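Local coordinates for genome polyprotein (Chicken sicinivirus JSY, PDB 6QWT) that probably copies the viral RNA genome as the 3Dpol RNA-dependent RNA polymerase, the C-terminal piece of the polyprotein, at residues L21-T33 / W439-F452. Residues are numbered along the deposited sequence; the frame is centred on the assembly and turned at random.
Sequences LVKSPAYGAFPVT and WCDTVQAQCLKSGF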
loop_
_atom_site.group_PDB
_atom_site.type_symbol
_atom_site.label_atom_id
_atom_site.label_comp_id
_atom_site.label_asym_id
_atom_site.label_seq_id
_atom_site.Cartn_x
_atom_site.Cartn_y
_atom_site.Cartn_z
ATOM N N LEU A 21 -11.984 -15.449 -8.202
ATOM C CA LEU A 21 -11.136 -15.579 -9.379
ATOM C C LEU A 21 -11.422 -16.907 -10.065
ATOM O O LEU A 21 -11.271 -17.974 -9.459
ATOM C CB LEU A 21 -9.663 -15.480 -8.988
ATOM C CG LEU A 21 -9.149 -14.091 -8.607
ATOM C CD1 LEU A 21 -7.811 -14.186 -7.883
ATOM C CD2 LEU A 21 -9.033 -13.214 -9.843
ATOM N N VAL A 22 -11.843 -16.843 -11.328
ATOM C CA VAL A 22 -12.113 -18.027 -12.130
ATOM C C VAL A 22 -11.290 -17.941 -13.408
ATOM O O VAL A 22 -10.856 -16.866 -13.826
ATOM C CB VAL A 22 -13.614 -18.182 -12.452
ATOM C CG1 VAL A 22 -14.426 -18.283 -11.160
ATOM C CG2 VAL A 22 -14.100 -17.016 -13.289
ATOM N N LYS A 23 -11.064 -19.103 -14.021
ATOM C CA LYS A 23 -10.254 -19.164 -15.231
ATOM C C LYS A 23 -10.883 -18.336 -16.346
ATOM O O LYS A 23 -12.096 -18.377 -16.569
ATOM C CB LYS A 23 -10.084 -20.613 -15.680
ATOM C CG LYS A 23 -9.284 -21.463 -14.704
ATOM C CD LYS A 23 -9.116 -22.885 -15.217
ATOM C CE LYS A 23 -8.263 -23.717 -14.274
ATOM N NZ LYS A 23 -8.160 -25.130 -14.735
ATOM N N SER A 24 -10.046 -17.572 -17.035
ATOM C CA SER A 24 -10.473 -16.675 -18.098
ATOM C C SER A 24 -10.392 -17.380 -19.444
ATOM O O SER A 24 -9.811 -18.460 -19.564
ATOM C CB SER A 24 -9.606 -15.418 -18.079
ATOM O OG SER A 24 -8.426 -15.597 -18.845
ATOM N N PRO A 25 -10.977 -16.793 -20.495
ATOM C CA PRO A 25 -10.835 -17.382 -21.839
ATOM C C PRO A 25 -9.394 -17.483 -22.328
ATOM O O PRO A 25 -9.155 -18.134 -23.352
ATOM C CB PRO A 25 -11.649 -16.432 -22.728
ATOM C CG PRO A 25 -12.648 -15.823 -21.807
ATOM C CD PRO A 25 -11.941 -15.676 -20.489
ATOM N N ALA A 26 -8.434 -16.865 -21.637
ATOM C CA ALA A 26 -7.032 -16.918 -22.027
ATOM C C ALA A 26 -6.210 -17.827 -21.120
ATOM O O ALA A 26 -4.978 -17.756 -21.136
ATOM C CB ALA A 26 -6.436 -15.510 -22.042
ATOM N N TYR A 27 -6.870 -18.710 -20.360
ATOM C CA TYR A 27 -6.198 -19.428 -19.277
ATOM C C TYR A 27 -5.029 -20.291 -19.759
ATOM O O TYR A 27 -4.068 -20.495 -19.013
ATOM C CB TYR A 27 -7.198 -20.298 -18.514
ATOM C CG TYR A 27 -6.523 -21.243 -17.549
ATOM C CD1 TYR A 27 -6.315 -22.576 -17.879
ATOM C CD2 TYR A 27 -6.070 -20.795 -16.315
ATOM C CE1 TYR A 27 -5.683 -23.439 -17.005
ATOM C CE2 TYR A 27 -5.441 -21.652 -15.432
ATOM C CZ TYR A 27 -5.250 -22.973 -15.783
ATOM O OH TYR A 27 -4.624 -23.830 -14.905
ATOM N N GLY A 28 -5.087 -20.831 -20.964
ATOM C CA GLY A 28 -3.945 -21.642 -21.336
ATOM C C GLY A 28 -2.765 -20.919 -21.959
ATOM O O GLY A 28 -1.799 -21.581 -22.353
ATOM N N ALA A 29 -2.798 -19.583 -22.035
ATOM C CA ALA A 29 -1.864 -18.845 -22.889
ATOM C C ALA A 29 -0.413 -19.005 -22.444
ATOM O O ALA A 29 0.478 -19.182 -23.283
ATOM C CB ALA A 29 -2.249 -17.365 -22.921
ATOM N N PHE A 30 -0.152 -18.931 -21.147
ATOM C CA PHE A 30 1.193 -19.000 -20.598
ATOM C C PHE A 30 1.270 -20.104 -19.556
ATOM O O PHE A 30 0.245 -20.520 -19.004
ATOM C CB PHE A 30 1.600 -17.660 -19.966
ATOM C CG PHE A 30 1.506 -16.496 -20.908
ATOM C CD1 PHE A 30 2.574 -16.161 -21.726
ATOM C CD2 PHE A 30 0.346 -15.740 -20.983
ATOM C CE1 PHE A 30 2.487 -15.093 -22.598
ATOM C CE2 PHE A 30 0.255 -14.670 -21.854
ATOM C CZ PHE A 30 1.327 -14.347 -22.663
ATOM N N PRO A 31 2.470 -20.615 -19.278
ATOM C CA PRO A 31 2.625 -21.565 -18.168
ATOM C C PRO A 31 2.129 -20.961 -16.860
ATOM O O PRO A 31 2.508 -19.849 -16.486
ATOM C CB PRO A 31 4.134 -21.832 -18.137
ATOM C CG PRO A 31 4.585 -21.574 -19.542
ATOM C CD PRO A 31 3.716 -20.454 -20.051
ATOM N N VAL A 32 1.266 -21.701 -16.171
ATOM C CA VAL A 32 0.613 -21.200 -14.966
ATOM C C VAL A 32 1.610 -21.248 -13.812
ATOM O O VAL A 32 1.946 -22.324 -13.312
ATOM C CB VAL A 32 -0.653 -22.001 -14.643
ATOM C CG1 VAL A 32 -1.251 -21.549 -13.315
ATOM C CG2 VAL A 32 -1.669 -21.851 -15.766
ATOM N N THR A 33 2.091 -20.077 -13.392
ATOM C CA THR A 33 2.952 -19.951 -12.224
ATOM C C THR A 33 2.244 -19.306 -11.044
ATOM O O THR A 33 2.858 -19.141 -9.984
ATOM C CB THR A 33 4.212 -19.141 -12.565
ATOM O OG1 THR A 33 3.865 -17.761 -12.727
ATOM C CG2 THR A 33 4.851 -19.650 -13.848
ATOM N N TRP A 439 2.808 -10.586 -26.476
ATOM C CA TRP A 439 1.793 -10.846 -25.464
ATOM C C TRP A 439 0.397 -10.828 -26.077
ATOM O O TRP A 439 -0.415 -11.723 -25.821
ATOM C CB TRP A 439 1.908 -9.820 -24.337
ATOM C CG TRP A 439 0.820 -9.928 -23.315
ATOM C CD1 TRP A 439 0.688 -10.889 -22.353
ATOM C CD2 TRP A 439 -0.296 -9.043 -23.153
ATOM N NE1 TRP A 439 -0.441 -10.658 -21.604
ATOM C CE2 TRP A 439 -1.063 -9.529 -22.074
ATOM C CE3 TRP A 439 -0.721 -7.887 -23.817
ATOM C CZ2 TRP A 439 -2.229 -8.901 -21.644
ATOM C CZ3 TRP A 439 -1.881 -7.264 -23.389
ATOM C CH2 TRP A 439 -2.622 -7.771 -22.312
ATOM N N CYS A 440 0.105 -9.818 -26.902
ATOM C CA CYS A 440 -1.213 -9.730 -27.530
ATOM C C CYS A 440 -1.492 -10.942 -28.411
ATOM O O CYS A 440 -2.593 -11.503 -28.376
ATOM C CB CYS A 440 -1.327 -8.446 -28.354
ATOM S SG CYS A 440 -1.217 -6.903 -27.414
ATOM N N ASP A 441 -0.507 -11.358 -29.211
ATOM C CA ASP A 441 -0.719 -12.476 -30.124
ATOM C C ASP A 441 -0.930 -13.783 -29.369
ATOM O O ASP A 441 -1.784 -14.593 -29.746
ATOM C CB ASP A 441 0.462 -12.594 -31.091
ATOM C CG ASP A 441 0.489 -11.480 -32.121
ATOM O OD1 ASP A 441 -0.535 -10.777 -32.270
ATOM O OD2 ASP A 441 1.536 -11.300 -32.782
ATOM N N THR A 442 -0.165 -14.006 -28.298
ATOM C CA THR A 442 -0.326 -15.232 -27.520
ATOM C C THR A 442 -1.681 -15.268 -26.822
ATOM O O THR A 442 -2.339 -16.314 -26.781
ATOM C CB THR A 442 0.806 -15.361 -26.503
ATOM O OG1 THR A 442 2.064 -15.309 -27.181
ATOM C CG2 THR A 442 0.701 -16.679 -25.745
ATOM N N VAL A 443 -2.118 -14.133 -26.278
ATOM C CA VAL A 443 -3.413 -14.075 -25.611
ATOM C C VAL A 443 -4.541 -14.274 -26.616
ATOM O O VAL A 443 -5.532 -14.955 -26.330
ATOM C CB VAL A 443 -3.548 -12.744 -24.850
ATOM C CG1 VAL A 443 -4.993 -12.494 -24.441
ATOM C CG2 VAL A 443 -2.626 -12.737 -23.635
ATOM N N GLN A 444 -4.400 -13.702 -27.816
ATOM C CA GLN A 444 -5.461 -13.802 -28.813
ATOM C C GLN A 444 -5.640 -15.235 -29.300
ATOM O O GLN A 444 -6.772 -15.688 -29.513
ATOM C CB GLN A 444 -5.164 -12.873 -29.989
ATOM C CG GLN A 444 -6.099 -13.056 -31.170
ATOM C CD GLN A 444 -6.448 -11.745 -31.833
ATOM O OE1 GLN A 444 -5.569 -11.024 -32.305
ATOM N NE2 GLN A 444 -7.736 -11.422 -31.868
ATOM N N ALA A 445 -4.541 -15.966 -29.483
ATOM C CA ALA A 445 -4.647 -17.338 -29.969
ATOM C C ALA A 445 -5.363 -18.224 -28.958
ATOM O O ALA A 445 -6.192 -19.062 -29.332
ATOM C CB ALA A 445 -3.260 -17.893 -30.293
ATOM N N GLN A 446 -5.068 -18.043 -27.669
ATOM C CA GLN A 446 -5.748 -18.827 -26.643
ATOM C C GLN A 446 -7.218 -18.441 -26.538
ATOM O O GLN A 446 -8.085 -19.312 -26.410
ATOM C CB GLN A 446 -5.047 -18.653 -25.297
ATOM C CG GLN A 446 -5.527 -19.615 -24.225
ATOM C CD GLN A 446 -5.202 -21.058 -24.556
ATOM O OE1 GLN A 446 -4.043 -21.414 -24.769
ATOM N NE2 GLN A 446 -6.230 -21.900 -24.602
ATOM N N CYS A 447 -7.514 -17.138 -26.592
ATOM C CA CYS A 447 -8.900 -16.683 -26.507
ATOM C C CYS A 447 -9.734 -17.220 -27.662
ATOM O O CYS A 447 -10.925 -17.514 -27.495
ATOM C CB CYS A 447 -8.952 -15.156 -26.487
ATOM S SG CYS A 447 -8.382 -14.401 -24.957
ATOM N N LEU A 448 -9.126 -17.340 -28.846
ATOM C CA LEU A 448 -9.848 -17.853 -30.006
ATOM C C LEU A 448 -10.376 -19.257 -29.747
ATOM O O LEU A 448 -11.497 -19.594 -30.149
ATOM C CB LEU A 448 -8.932 -17.832 -31.234
ATOM C CG LEU A 448 -9.496 -18.206 -32.607
ATOM C CD1 LEU A 448 -8.804 -17.399 -33.698
ATOM C CD2 LEU A 448 -9.363 -19.702 -32.886
ATOM N N LYS A 449 -9.586 -20.092 -29.067
ATOM C CA LYS A 449 -10.026 -21.447 -28.758
ATOM C C LYS A 449 -11.169 -21.467 -27.755
ATOM O O LYS A 449 -11.895 -22.466 -27.681
ATOM C CB LYS A 449 -8.854 -22.273 -28.226
ATOM C CG LYS A 449 -7.680 -22.379 -29.186
ATOM C CD LYS A 449 -6.484 -23.029 -28.509
ATOM C CE LYS A 449 -5.385 -23.334 -29.512
ATOM N NZ LYS A 449 -5.119 -22.168 -30.401
ATOM N N SER A 450 -11.349 -20.391 -26.993
ATOM C CA SER A 450 -12.393 -20.300 -25.983
ATOM C C SER A 450 -13.620 -19.537 -26.463
ATOM O O SER A 450 -14.550 -19.331 -25.677
ATOM C CB SER A 450 -11.838 -19.639 -24.714
ATOM O OG SER A 450 -10.613 -20.241 -24.324
ATOM N N GLY A 451 -13.645 -19.111 -27.724
ATOM C CA GLY A 451 -14.790 -18.396 -28.248
ATOM C C GLY A 451 -14.840 -16.925 -27.910
ATOM O O GLY A 451 -15.926 -16.335 -27.936
ATOM N N PHE A 452 -13.704 -16.311 -27.596
ATOM C CA PHE A 452 -13.651 -14.897 -27.255
ATOM C C PHE A 452 -12.699 -14.172 -28.197
ATOM O O PHE A 452 -11.602 -14.660 -28.484
ATOM C CB PHE A 452 -13.210 -14.690 -25.801
ATOM C CG PHE A 452 -13.332 -13.269 -25.331
ATOM C CD1 PHE A 452 -12.236 -12.420 -25.353
ATOM C CD2 PHE A 452 -14.543 -12.776 -24.875
ATOM C CE1 PHE A 452 -12.343 -11.110 -24.926
ATOM C CE2 PHE A 452 -14.657 -11.466 -24.446
ATOM C CZ PHE A 452 -13.556 -10.632 -24.472
#
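Ala26 lies nearest the helix, its CA 4.9 Å from that of Cys447, where two type I turns, Ser24 to Tyr27 and Ala26 to Ala29, bring residues 25-30 against one side of helix 433-449. Contacts run in reverse order, Pro25 meeting the helix end and Phe30 meeting Trp439, Thr442 and Val443, about two to three turns earlier. At the end, the hydroxyl OG of Ser450 donates to Pro25 O at 2.7 Å, tilted from the carbonyl plane; the same oxygen receives a CA-H...O contact from Cys447. With chi1 of -49°, Ser450 OG stands beside its own backbone N, directed at that carbonyl. Beside this bond, CB of Pro25 packs against CB of Ser450 and CB of Phe452. The Ala26 methyl faces both Cys447 SG, 3.7 Å from its CB, and the CG1 branch of Val443. Ala29 sets its CB against CB of Gln446, whose chain bends at chi2 and sets CG against the backbone of Gly28. Farther back, Thr442 CG2 covers one face of the Phe30 ring, 4.2 Å from its centroid and 25° off the normal, while Val443 CG2 meets the ring edge. The Phe30 and Trp439 rings approach rim to rim with planes only 12° apart, CZ reaching CD1 at 3.5 Å; neither overlies the other. Ser24 OG closes an ST turn by accepting from Ala26 N and also bonds to Val409 O, just before strand 411-412. Beyond the helix, Gly451 takes a positive phi and Cys447 O accepts from both Ser450 N and Phe452 N, a Schellman motif. This docking of the N-terminal segment on a C-terminal helix, with strand 22-23 paired to 411-412, is consistent with the fingers-to-thumb connection of the closed right-hand polymerase fold.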